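Local coordinates for immunoglobulin-like protein (Pseudomonas aeruginosa, PDB 3N6Y) that is of unknown function but folds as an immunoglobulin-like beta protein related to the E-set domains and is probably exported by way of a signal peptide, at residues Val6-Pro11 with Leu128-Ser133; Gly15-Arg20 with Val102-Phe107; Thr42-Pro45 with Gly49-Phe52; Pro75-Pro80 with Asp86-Val91. One frame throughout, in Å; residues are numbered along the deposited sequence. Where two conformers were deposited one is given.

Contacts 2 and 3 lie side by side, their centres about 7 Å apart, where strand 101-106 neighbours strand 51-59 in the four-stranded sheet; Tyr-105 N and Phe-52 O are probably hydrogen-bonded there. Contact 1 is about 17 Å from contact 2 between centres. Contact 4, at the hairpin edge of the mixed sheet, lies across the centre of the chain from contact 1, about 22 Å away between centres. Along the chain, contact 1 encloses contact 2, which encloses contacts 3 and 4 in series. Contacts 1 and 3 each join a strand of the four-stranded sheet to one of the mixed sheet; contact 1, setting strand 7-8 against strand 127-136, closes the longest loop.

Contact 1 of 4, residues Val6-Pro11 with Leu128-Ser133; sequences VRIDGP and LLAEKS
A classic beta bulge at Leu-129 and Ala-130, two residues set opposite the single residue Val-122 of strand 116-124, is the point where strand 127-136 receives Ile-8 and Val-6 from near the N terminus. The two segments belong to different sheets of the immunoglobulin-like fold and meet through side chains, without a hydrogen bond across. Even at the nearest register, Ile-8 CA and Leu-129 CA are 6.5 Å apart.

Ile-8 carries most of its side of the contact. Its CG1 stands beside the backbone N, opposite the carbonyl carbon (chi1 -72°), and reaches to 3.4 Å from Leu-129 O. The same CG1 lies 4.3 Å from Leu-129 CB, while at the end of the branch CD1 comes to 4.3 Å from Ala-130 CB. Both residues of the bulge are thus touched by one isoleucine branch. On the Val-6 side, the two methyls of Leu-129 divide the work: CD2 lies 3.9 Å from Val-6 O, and CD1 meets Val-6 CG1 at 4.4 Å. Val-6 O has its polar partner in Arg-127, just before the segment, and Ala-130 also packs on Met-54 of strand 51-59, extending the apolar layer between the sheets.

Cohesion here is therefore mainly dispersive, with hydrocarbon laid against hydrocarbon and against two backbone carbonyl oxygens, which implies little directional constraint between strand 7-8 and the bulge.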
loop_
_atom_site.group_PDB
_atom_site.type_symbol
_atom_site.label_atom_id
_atom_site.label_comp_id
_atom_site.label_asym_id
_atom_site.label_seq_id
_atom_site.Cartn_x
_atom_site.Cartn_y
_atom_site.Cartn_z
ATOM N N VAL A 6 1.869 14.293 11.325
ATOM C CA VAL A 6 2.110 13.638 10.046
ATOM C C VAL A 6 0.912 13.801 9.135
ATOM O O VAL A 6 -0.244 13.430 9.508
ATOM C CB VAL A 6 2.379 12.139 10.253
ATOM C CG1 VAL A 6 2.584 11.420 8.905
ATOM C CG2 VAL A 6 3.628 11.937 11.188
ATOM N N ARG A 7 1.140 14.371 7.952
ATOM C CA ARG A 7 0.054 14.679 7.032
ATOM C C ARG A 7 0.434 14.353 5.615
ATOM O O ARG A 7 1.580 14.494 5.241
ATOM C CB ARG A 7 -0.341 16.181 7.068
ATOM C CG ARG A 7 -1.116 16.664 8.291
ATOM C CD ARG A 7 -1.194 18.180 8.332
ATOM N N ILE A 8 -0.554 13.960 4.816
ATOM C CA ILE A 8 -0.373 13.863 3.365
ATOM C C ILE A 8 -0.033 15.226 2.770
ATOM O O ILE A 8 -0.651 16.255 3.111
ATOM C CB ILE A 8 -1.639 13.371 2.663
ATOM C CG1 ILE A 8 -1.878 11.905 2.942
ATOM C CG2 ILE A 8 -1.516 13.488 1.125
ATOM C CD1 ILE A 8 -0.947 10.995 2.211
ATOM N N ASP A 9 0.963 15.223 1.893
ATOM C CA ASP A 9 1.445 16.436 1.244
ATOM C C ASP A 9 1.381 16.188 -0.254
ATOM O O ASP A 9 2.147 15.402 -0.780
ATOM C CB ASP A 9 2.865 16.704 1.726
ATOM C CG ASP A 9 3.367 18.065 1.328
ATOM O OD1 ASP A 9 3.758 18.218 0.164
ATOM O OD2 ASP A 9 3.381 18.970 2.190
ATOM N N GLY A 10 0.406 16.783 -0.930
ATOM C CA GLY A 10 0.291 16.655 -2.371
ATOM C C GLY A 10 -0.505 15.419 -2.792
ATOM O O GLY A 10 -1.044 14.688 -1.955
ATOM N N PRO A 11 -0.551 15.170 -4.107
ATOM C CA PRO A 11 -1.357 14.112 -4.707
ATOM C C PRO A 11 -0.936 12.725 -4.277
ATOM O O PRO A 11 0.254 12.466 -4.071
ATOM C CB PRO A 11 -1.059 14.247 -6.210
ATOM C CG PRO A 11 -0.257 15.453 -6.380
ATOM C CD PRO A 11 0.387 15.747 -5.081
ATOM N N LEU A 128 -6.854 7.549 9.205
ATOM C CA LEU A 128 -6.600 7.173 7.825
ATOM C C LEU A 128 -5.916 8.304 7.084
ATOM O O LEU A 128 -6.451 9.424 7.040
ATOM C CB LEU A 128 -7.943 6.913 7.143
ATOM C CG LEU A 128 -7.867 6.438 5.695
ATOM C CD1 LEU A 128 -7.115 5.123 5.571
ATOM C CD2 LEU A 128 -9.310 6.366 5.158
ATOM N N LEU A 129 -4.753 8.030 6.494
ATOM C CA LEU A 129 -4.032 9.017 5.712
ATOM C C LEU A 129 -4.435 8.940 4.210
ATOM O O LEU A 129 -4.587 9.975 3.524
ATOM C CB LEU A 129 -2.539 8.781 5.873
ATOM C CG LEU A 129 -2.038 9.145 7.265
ATOM C CD1 LEU A 129 -0.614 8.687 7.474
ATOM C CD2 LEU A 129 -2.174 10.698 7.489
ATOM N N ALA A 130 -4.552 7.719 3.691
ATOM C CA ALA A 130 -4.841 7.499 2.274
ATOM C C ALA A 130 -5.468 6.135 2.044
ATOM O O ALA A 130 -5.160 5.200 2.781
ATOM C CB ALA A 130 -3.584 7.662 1.436
ATOM N N GLU A 131 -6.292 6.037 1.017
ATOM C CA GLU A 131 -6.874 4.732 0.653
ATOM C C GLU A 131 -7.169 4.654 -0.813
ATOM O O GLU A 131 -7.473 5.692 -1.443
ATOM C CB GLU A 131 -8.151 4.443 1.470
ATOM C CG GLU A 131 -9.414 5.134 1.033
ATOM C CD GLU A 131 -10.610 4.596 1.806
ATOM O OE1 GLU A 131 -10.766 3.344 1.843
ATOM O OE2 GLU A 131 -11.386 5.410 2.333
ATOM N N LYS A 132 -7.125 3.434 -1.347
ATOM C CA LYS A 132 -7.582 3.163 -2.679
ATOM C C LYS A 132 -8.095 1.749 -2.794
ATOM O O LYS A 132 -7.484 0.815 -2.214
ATOM C CB LYS A 132 -6.459 3.357 -3.712
ATOM C CG LYS A 132 -6.973 3.862 -5.053
ATOM C CD LYS A 132 -7.381 5.366 -4.995
ATOM C CE LYS A 132 -7.984 5.816 -6.246
ATOM N NZ LYS A 132 -8.610 7.166 -6.183
ATOM N N SER A 133 -9.195 1.642 -3.570
ATOM C CA SER A 133 -9.844 0.352 -3.884
ATOM C C SER A 133 -9.461 -0.054 -5.296
ATOM O O SER A 133 -9.693 0.738 -6.235
ATOM C CB SER A 133 -11.365 0.442 -3.727
ATOM O OG SER A 133 -11.675 0.555 -2.347
#

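Contact 2 of 4, residues Gly15-Arg20 with Val102-Phe107; sequences GVFESR and VMAYEF
Phe-17 leans on Ala-104 and Val-102, and its side chain is the whole of what segment 15-20 offers to strand 101-106. Strand 16-17, paired with 38-40 in a small two-stranded sheet, thereby packs on the four-stranded sheet, on the face away from Met-103. From CB, which is directed toward strand 101-106, the chain continues to CG beside the backbone N (chi1 -75°), a turn that carries the ring across the gap. Contact begins at the far half of the ring. On one flank CE1 lies 4.2 Å from Ala-104 CB, and that methyl sits over one face of the ring. On the other flank CE2 is 4.1 Å from Val-102 CG1, and CZ, the tip, comes closer to the same methyl at 3.9 Å. Val-102 approaches from the opposite direction, obliquely to the ring, with CG1 anti to its own N (chi1 173°).

Lys-51 and Gln-36 also touch the Phe-17 side chain.

Between the two segments the ring meets only two aliphatic side chains, on the same face of one strand with Met-103 between them turned to the other side, so the contact rests on dispersion rather than on directed bonds.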
loop_
_atom_site.group_PDB
_atom_site.type_symbol
_atom_site.label_atom_id
_atom_site.label_comp_id
_atom_site.label_asym_id
_atom_site.label_seq_id
_atom_site.Cartn_x
_atom_site.Cartn_y
_atom_site.Cartn_z
ATOM N N GLY A 15 -2.053 3.028 -8.676
ATOM C CA GLY A 15 -2.086 2.187 -9.857
ATOM C C GLY A 15 -1.104 1.050 -9.903
ATOM O O GLY A 15 -0.762 0.491 -8.864
ATOM N N VAL A 16 -0.677 0.700 -11.112
ATOM C CA VAL A 16 0.200 -0.407 -11.390
ATOM C C VAL A 16 1.630 0.130 -11.521
ATOM O O VAL A 16 1.888 1.048 -12.329
ATOM C CB VAL A 16 -0.232 -1.210 -12.652
ATOM C CG1 VAL A 16 0.853 -2.263 -13.014
ATOM C CG2 VAL A 16 -1.594 -1.888 -12.439
ATOM N N PHE A 17 2.531 -0.459 -10.740
ATOM C CA PHE A 17 3.968 -0.107 -10.696
ATOM C C PHE A 17 4.651 -0.762 -11.857
ATOM O O PHE A 17 4.463 -1.954 -12.118
ATOM C CB PHE A 17 4.629 -0.558 -9.400
ATOM C CG PHE A 17 4.280 0.298 -8.203
ATOM C CD1 PHE A 17 2.982 0.360 -7.714
ATOM C CD2 PHE A 17 5.266 1.012 -7.529
ATOM C CE1 PHE A 17 2.669 1.136 -6.578
ATOM C CE2 PHE A 17 4.960 1.789 -6.412
ATOM C CZ PHE A 17 3.660 1.848 -5.934
ATOM N N GLU A 18 5.457 0.012 -12.572
ATOM C CA GLU A 18 6.115 -0.508 -13.764
ATOM C C GLU A 18 7.570 -0.757 -13.460
ATOM O O GLU A 18 8.220 0.059 -12.824
ATOM C CB GLU A 18 5.967 0.479 -14.928
ATOM C CG GLU A 18 4.529 0.781 -15.308
ATOM C CD GLU A 18 4.424 1.626 -16.583
ATOM O OE1 GLU A 18 5.279 2.511 -16.773
ATOM O OE2 GLU A 18 3.482 1.406 -17.368
ATOM N N SER A 19 8.071 -1.911 -13.870
ATOM C CA SER A 19 9.469 -2.226 -13.678
ATOM C C SER A 19 10.065 -2.516 -15.040
ATOM O O SER A 19 9.337 -2.857 -15.974
ATOM C CB SER A 19 9.629 -3.433 -12.746
ATOM O OG SER A 19 9.004 -4.591 -13.281
ATOM N N ARG A 20 11.382 -2.374 -15.153
ATOM C CA ARG A 20 12.087 -2.688 -16.397
ATOM C C ARG A 20 13.353 -3.496 -16.146
ATOM O O ARG A 20 14.328 -2.979 -15.609
ATOM C CB ARG A 20 12.420 -1.400 -17.147
ATOM C CG ARG A 20 11.196 -0.528 -17.474
ATOM C CD ARG A 20 11.243 -0.023 -18.911
ATOM N NE ARG A 20 10.608 1.279 -19.069
ATOM C CZ ARG A 20 10.691 2.027 -20.164
ATOM N NH1 ARG A 20 11.370 1.603 -21.231
ATOM N NH2 ARG A 20 10.087 3.209 -20.192
ATOM N N VAL A 102 5.391 4.294 0.315
ATOM C CA VAL A 102 4.712 3.388 -0.599
ATOM C C VAL A 102 3.938 2.359 0.187
ATOM O O VAL A 102 4.370 1.879 1.236
ATOM C CB VAL A 102 5.721 2.663 -1.482
ATOM C CG1 VAL A 102 5.061 1.555 -2.345
ATOM C CG2 VAL A 102 6.476 3.656 -2.377
HETATM N N MSE A 103 2.772 2.047 -0.325
HETATM C CA MSE A 103 1.987 0.891 0.124
HETATM C C MSE A 103 1.615 0.103 -1.128
HETATM O O MSE A 103 0.757 0.518 -1.909
HETATM C CB MSE A 103 0.724 1.285 0.892
HETATM C CG MSE A 103 -0.034 0.063 1.317
HETATM SE SE MSE A 103 -1.626 0.606 2.324
HETATM C CE MSE A 103 -2.303 -1.220 2.571
ATOM N N ALA A 104 2.276 -1.033 -1.302
ATOM C CA ALA A 104 2.088 -1.856 -2.493
ATOM C C ALA A 104 1.924 -3.330 -2.170
ATOM O O ALA A 104 2.394 -3.825 -1.095
ATOM C CB ALA A 104 3.213 -1.640 -3.491
ATOM N N TYR A 105 1.342 -4.030 -3.133
ATOM C CA TYR A 105 1.138 -5.456 -3.092
ATOM C C TYR A 105 1.532 -6.024 -4.440
ATOM O O TYR A 105 1.139 -5.442 -5.457
ATOM C CB TYR A 105 -0.313 -5.813 -2.775
ATOM C CG TYR A 105 -0.511 -7.267 -2.411
ATOM C CD1 TYR A 105 -0.789 -8.207 -3.386
ATOM C CD2 TYR A 105 -0.390 -7.702 -1.082
ATOM C CE1 TYR A 105 -0.965 -9.561 -3.052
ATOM C CE2 TYR A 105 -0.569 -9.074 -0.726
ATOM C CZ TYR A 105 -0.871 -9.971 -1.735
ATOM O OH TYR A 105 -1.056 -11.283 -1.441
ATOM N N GLU A 106 2.293 -7.130 -4.420
ATOM C CA GLU A 106 2.691 -7.815 -5.646
ATOM C C GLU A 106 2.238 -9.284 -5.641
ATOM O O GLU A 106 2.385 -10.005 -4.639
ATOM C CB GLU A 106 4.210 -7.691 -5.902
ATOM C CG GLU A 106 4.606 -8.060 -7.333
ATOM C CD GLU A 106 6.036 -7.688 -7.724
ATOM O OE1 GLU A 106 6.562 -6.656 -7.244
ATOM O OE2 GLU A 106 6.638 -8.412 -8.560
ATOM N N PHE A 107 1.707 -9.726 -6.777
ATOM C CA PHE A 107 1.292 -11.108 -6.937
ATOM C C PHE A 107 2.572 -11.910 -7.245
ATOM O O PHE A 107 3.007 -11.990 -8.401
ATOM C CB PHE A 107 0.299 -11.269 -8.088
ATOM C CG PHE A 107 -1.027 -10.534 -7.905
ATOM C CD1 PHE A 107 -1.646 -10.457 -6.663
ATOM C CD2 PHE A 107 -1.669 -9.972 -8.987
ATOM C CE1 PHE A 107 -2.842 -9.785 -6.504
ATOM C CE2 PHE A 107 -2.900 -9.312 -8.859
ATOM C CZ PHE A 107 -3.493 -9.220 -7.591
#

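Contact 3 of 4, residues Thr42-Pro45 with Gly49-Phe52; sequences TEVP and GTKF
The phenyl ring of Phe-52 meets Val-44 CG1 obliquely, at 3.7 Å from CD1, and engages the ring of Phe-134 on strand 127-136 in an edge-to-face pair. The setting is a crossing between the sheets of the immunoglobulin-like fold: strand 43-44 is an outermost strand of the mixed sheet, running parallel to 127-136, whereas strand 51-59 belongs to the four-stranded sheet. Because the two strands lie in different sheets and face each other through side chains, with no hydrogen bond across, the connection is a beta arch rather than a hairpin; Val-44 CA and Phe-52 CA are 7.3 Å apart.

Val-44 points into the arch and uses both methyls. CG1, anti to the backbone N (chi1 175°), touches both the ring of Phe-52 and the methyl of Thr-50, with Thr-50 CG2 at 3.7 Å. CG2 instead faces the root of the phenylalanine side chain, 3.9 Å from Phe-52 CB. The two side chains cross at about a right angle, and Phe-52 CG occupies the sterically tightest of its three staggered positions, between N and the carbonyl carbon (chi1 63°). Val-44 also packs against Phe-134 and Val-136, so the apolar interior is continuous with the strand alongside.

Thr-50 presents two kinds of surface to the turn. Its methyl serves the apolar side, CG2 lying 4.0 Å from Pro-45 CD as well as against Val-44 CG1. It also makes a non-bonded approach of 3.8 Å to Pro-45 O, while OG1, 3.6 Å from that same Pro-45 O, is hydrogen-bonded to Lys-47 O within the connecting loop.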
loop_
_atom_site.group_PDB
_atom_site.type_symbol
_atom_site.label_atom_id
_atom_site.label_comp_id
_atom_site.label_asym_id
_atom_site.label_seq_id
_atom_site.Cartn_x
_atom_site.Cartn_y
_atom_site.Cartn_z
ATOM N N THR A 42 -7.400 1.992 -11.305
ATOM C CA THR A 42 -7.934 1.107 -10.274
ATOM C C THR A 42 -8.170 -0.306 -10.770
ATOM O O THR A 42 -8.564 -1.185 -9.978
ATOM C CB THR A 42 -9.245 1.664 -9.674
ATOM O OG1 THR A 42 -10.219 1.960 -10.703
ATOM C CG2 THR A 42 -8.888 2.908 -8.842
ATOM N N GLU A 43 -7.843 -0.537 -12.040
ATOM C CA GLU A 43 -8.065 -1.827 -12.690
ATOM C C GLU A 43 -6.731 -2.549 -12.831
ATOM O O GLU A 43 -5.826 -2.111 -13.521
ATOM C CB GLU A 43 -8.750 -1.635 -14.046
ATOM C CG GLU A 43 -10.142 -1.061 -13.953
ATOM C CD GLU A 43 -11.152 -2.050 -13.375
ATOM O OE1 GLU A 43 -10.955 -3.295 -13.507
ATOM O OE2 GLU A 43 -12.159 -1.587 -12.795
ATOM N N VAL A 44 -6.615 -3.660 -12.126
ATOM C CA VAL A 44 -5.366 -4.387 -11.979
ATOM C C VAL A 44 -5.468 -5.783 -12.591
ATOM O O VAL A 44 -6.358 -6.536 -12.218
ATOM C CB VAL A 44 -5.035 -4.473 -10.501
ATOM C CG1 VAL A 44 -3.794 -5.335 -10.252
ATOM C CG2 VAL A 44 -4.826 -3.064 -9.891
ATOM N N PRO A 45 -4.533 -6.151 -13.490
ATOM C CA PRO A 45 -4.574 -7.523 -14.051
ATOM C C PRO A 45 -4.309 -8.622 -13.039
ATOM O O PRO A 45 -3.361 -8.515 -12.245
ATOM C CB PRO A 45 -3.441 -7.534 -15.094
ATOM C CG PRO A 45 -2.985 -6.179 -15.242
ATOM C CD PRO A 45 -3.419 -5.368 -14.032
ATOM N N GLY A 49 3.311 -11.290 -11.052
ATOM C CA GLY A 49 4.296 -10.273 -11.296
ATOM C C GLY A 49 3.715 -8.871 -11.277
ATOM O O GLY A 49 4.436 -7.916 -11.352
ATOM N N THR A 50 2.399 -8.757 -11.179
ATOM C CA THR A 50 1.768 -7.432 -11.133
ATOM C C THR A 50 1.886 -6.844 -9.742
ATOM O O THR A 50 1.516 -7.495 -8.788
ATOM C CB THR A 50 0.288 -7.538 -11.493
ATOM O OG1 THR A 50 0.151 -8.079 -12.798
ATOM C CG2 THR A 50 -0.455 -6.161 -11.477
ATOM N N LYS A 51 2.437 -5.647 -9.652
ATOM C CA LYS A 51 2.526 -4.857 -8.422
ATOM C C LYS A 51 1.630 -3.633 -8.496
ATOM O O LYS A 51 1.636 -2.890 -9.488
ATOM C CB LYS A 51 3.988 -4.491 -8.131
ATOM C CG LYS A 51 4.198 -3.544 -6.973
ATOM C CD LYS A 51 5.688 -3.187 -6.913
ATOM C CE LYS A 51 5.919 -2.080 -5.909
ATOM N NZ LYS A 51 7.362 -1.648 -5.878
ATOM N N PHE A 52 0.812 -3.420 -7.458
ATOM C CA PHE A 52 -0.074 -2.292 -7.445
ATOM C C PHE A 52 -0.176 -1.654 -6.060
ATOM O O PHE A 52 0.186 -2.268 -5.057
ATOM C CB PHE A 52 -1.499 -2.659 -7.919
ATOM C CG PHE A 52 -2.202 -3.663 -7.016
ATOM C CD1 PHE A 52 -1.922 -5.022 -7.079
ATOM C CD2 PHE A 52 -3.114 -3.225 -6.055
ATOM C CE1 PHE A 52 -2.541 -5.912 -6.241
ATOM C CE2 PHE A 52 -3.765 -4.127 -5.223
ATOM C CZ PHE A 52 -3.467 -5.468 -5.306
#

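Contact 4 of 4, residues Pro75-Pro80 with Asp86-Val91; sequences PGVVTP and DKFEVV
Asp-86 and Gly-76 meet by a van der Waals approach of a carboxylate oxygen to the glycine backbone, in the hairpin of strands 76-78 and 84-92 on the edge of the mixed sheet. The chain turns a corner at both Pro-75 and Asp-86, and the CA atoms of Gly-76 and Asp-86 are 4.4 Å apart. The carboxylate swings back over the glycine: with CG beside the backbone N (chi1 -62°), OD1 lies 3.3 Å from Gly-76 CA and 3.7 Å from Gly-76 N. Gly-76 runs at a positive phi of 111°, and without a side chain its CA can be met this closely. Neither approach is a hydrogen bond; Gly-76 N is bonded to Thr-74 OG1, and Asp-86 OD2 forms a salt bridge with Arg-84.

The apolar part is a single pairing. Phe-88 reaches out with the tip of its ring, CZ coming obliquely to 4.3 Å from Val-77 CB. The Phe-88 ring also lies nearly parallel to that of His-85, and Val-77 packs on Trp-118 of strand 116-124.

A further ionic link stays within one strand. Lys-87 NZ meets Glu-89 OE1 at 2.9 Å from above the carboxylate plane (61° out of it), but Lys-87 has two conformers, so this bridge is doubtful.

Across the two segments few atoms touch and none is hydrogen-bonded, consistent with the hairpin being held by the backbone pairing of Val-77 with His-85.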
loop_
_atom_site.group_PDB
_atom_site.type_symbol
_atom_site.label_atom_id
_atom_site.label_comp_id
_atom_site.label_asym_id
_atom_site.label_seq_id
_atom_site.Cartn_x
_atom_site.Cartn_y
_atom_site.Cartn_z
ATOM N N PRO A 75 -9.803 -10.112 -1.215
ATOM C CA PRO A 75 -10.945 -10.984 -1.370
ATOM C C PRO A 75 -10.840 -12.364 -0.719
ATOM O O PRO A 75 -11.798 -13.145 -0.800
ATOM C CB PRO A 75 -11.065 -11.129 -2.893
ATOM C CG PRO A 75 -10.149 -10.044 -3.477
ATOM C CD PRO A 75 -9.093 -9.900 -2.492
ATOM N N GLY A 76 -9.706 -12.641 -0.074
ATOM C CA GLY A 76 -9.397 -13.931 0.571
ATOM C C GLY A 76 -8.306 -14.670 -0.151
ATOM O O GLY A 76 -8.572 -15.422 -1.078
ATOM N N VAL A 77 -7.058 -14.443 0.302
ATOM C CA VAL A 77 -5.874 -15.158 -0.184
ATOM C C VAL A 77 -5.687 -16.391 0.670
ATOM O O VAL A 77 -5.498 -16.304 1.886
ATOM C CB VAL A 77 -4.623 -14.240 -0.092
ATOM C CG1 VAL A 77 -3.330 -15.038 -0.428
ATOM C CG2 VAL A 77 -4.811 -13.035 -1.019
ATOM N N VAL A 78 -5.742 -17.562 0.047
ATOM C CA VAL A 78 -5.541 -18.808 0.782
ATOM C C VAL A 78 -4.140 -19.317 0.513
ATOM O O VAL A 78 -3.786 -19.669 -0.631
ATOM C CB VAL A 78 -6.577 -19.873 0.401
ATOM C CG1 VAL A 78 -6.341 -21.189 1.232
ATOM C CG2 VAL A 78 -8.056 -19.312 0.530
ATOM N N THR A 79 -3.309 -19.316 1.555
ATOM C CA THR A 79 -1.931 -19.754 1.411
ATOM C C THR A 79 -1.890 -21.288 1.339
ATOM O O THR A 79 -2.888 -21.946 1.658
ATOM C CB THR A 79 -1.039 -19.211 2.517
ATOM O OG1 THR A 79 -1.728 -19.241 3.785
ATOM C CG2 THR A 79 -0.591 -17.798 2.212
ATOM N N PRO A 80 -0.763 -21.870 0.861
ATOM C CA PRO A 80 -0.715 -23.330 0.692
ATOM C C PRO A 80 -0.946 -24.110 2.003
ATOM O O PRO A 80 -1.328 -25.284 1.938
ATOM C CB PRO A 80 0.709 -23.569 0.172
ATOM C CG PRO A 80 1.020 -22.301 -0.600
ATOM C CD PRO A 80 0.416 -21.209 0.247
ATOM N N ASP A 86 -7.820 -12.616 4.720
ATOM C CA ASP A 86 -8.744 -11.575 4.213
ATOM C C ASP A 86 -8.208 -10.174 4.512
ATOM O O ASP A 86 -8.684 -9.173 3.932
ATOM C CB ASP A 86 -10.121 -11.763 4.866
ATOM C CG ASP A 86 -10.720 -13.102 4.500
ATOM O OD1 ASP A 86 -11.140 -13.196 3.319
ATOM O OD2 ASP A 86 -10.745 -14.017 5.359
ATOM N N LYS A 87 -7.268 -10.088 5.426
ATOM C CA LYS A 87 -6.500 -8.856 5.598
ATOM C C LYS A 87 -5.074 -9.188 5.842
ATOM O O LYS A 87 -4.744 -10.248 6.387
ATOM C CB LYS A 87 -7.030 -8.006 6.739
ATOM C CG LYS A 87 -6.788 -8.563 8.135
ATOM C CD LYS A 87 -7.150 -7.495 9.149
ATOM C CE LYS A 87 -7.001 -7.906 10.618
ATOM N NZ LYS A 87 -5.609 -7.828 11.211
ATOM N N PHE A 88 -4.205 -8.280 5.423
ATOM C CA PHE A 88 -2.813 -8.257 5.883
ATOM C C PHE A 88 -2.587 -6.913 6.577
ATOM O O PHE A 88 -3.114 -5.881 6.122
ATOM C CB PHE A 88 -1.862 -8.337 4.701
ATOM C CG PHE A 88 -1.955 -9.625 3.959
ATOM C CD1 PHE A 88 -1.485 -10.793 4.533
ATOM C CD2 PHE A 88 -2.472 -9.677 2.676
ATOM C CE1 PHE A 88 -1.566 -11.988 3.839
ATOM C CE2 PHE A 88 -2.553 -10.891 1.980
ATOM C CZ PHE A 88 -2.087 -12.017 2.567
ATOM N N GLU A 89 -1.811 -6.927 7.646
ATOM C CA GLU A 89 -1.390 -5.704 8.358
ATOM C C GLU A 89 0.131 -5.633 8.470
ATOM O O GLU A 89 0.793 -6.572 8.933
ATOM C CB GLU A 89 -2.039 -5.664 9.726
ATOM C CG GLU A 89 -3.386 -5.019 9.686
ATOM C CD GLU A 89 -3.966 -4.742 11.084
ATOM O OE1 GLU A 89 -5.165 -5.009 11.268
ATOM O OE2 GLU A 89 -3.222 -4.290 11.986
ATOM N N VAL A 90 0.684 -4.523 8.016
ATOM C CA VAL A 90 2.130 -4.330 7.970
ATOM C C VAL A 90 2.403 -3.063 8.756
ATOM O O VAL A 90 1.751 -2.053 8.491
ATOM C CB VAL A 90 2.670 -4.228 6.533
ATOM C CG1 VAL A 90 4.137 -3.836 6.537
ATOM C CG2 VAL A 90 2.484 -5.550 5.796
ATOM N N VAL A 91 3.307 -3.146 9.751
ATOM C CA VAL A 91 3.665 -1.923 10.500
ATOM C C VAL A 91 4.941 -1.360 9.875
ATOM O O VAL A 91 5.867 -2.111 9.602
ATOM C CB VAL A 91 3.771 -2.136 12.005
ATOM C CG1 VAL A 91 4.257 -0.816 12.661
ATOM C CG2 VAL A 91 2.391 -2.525 12.548
#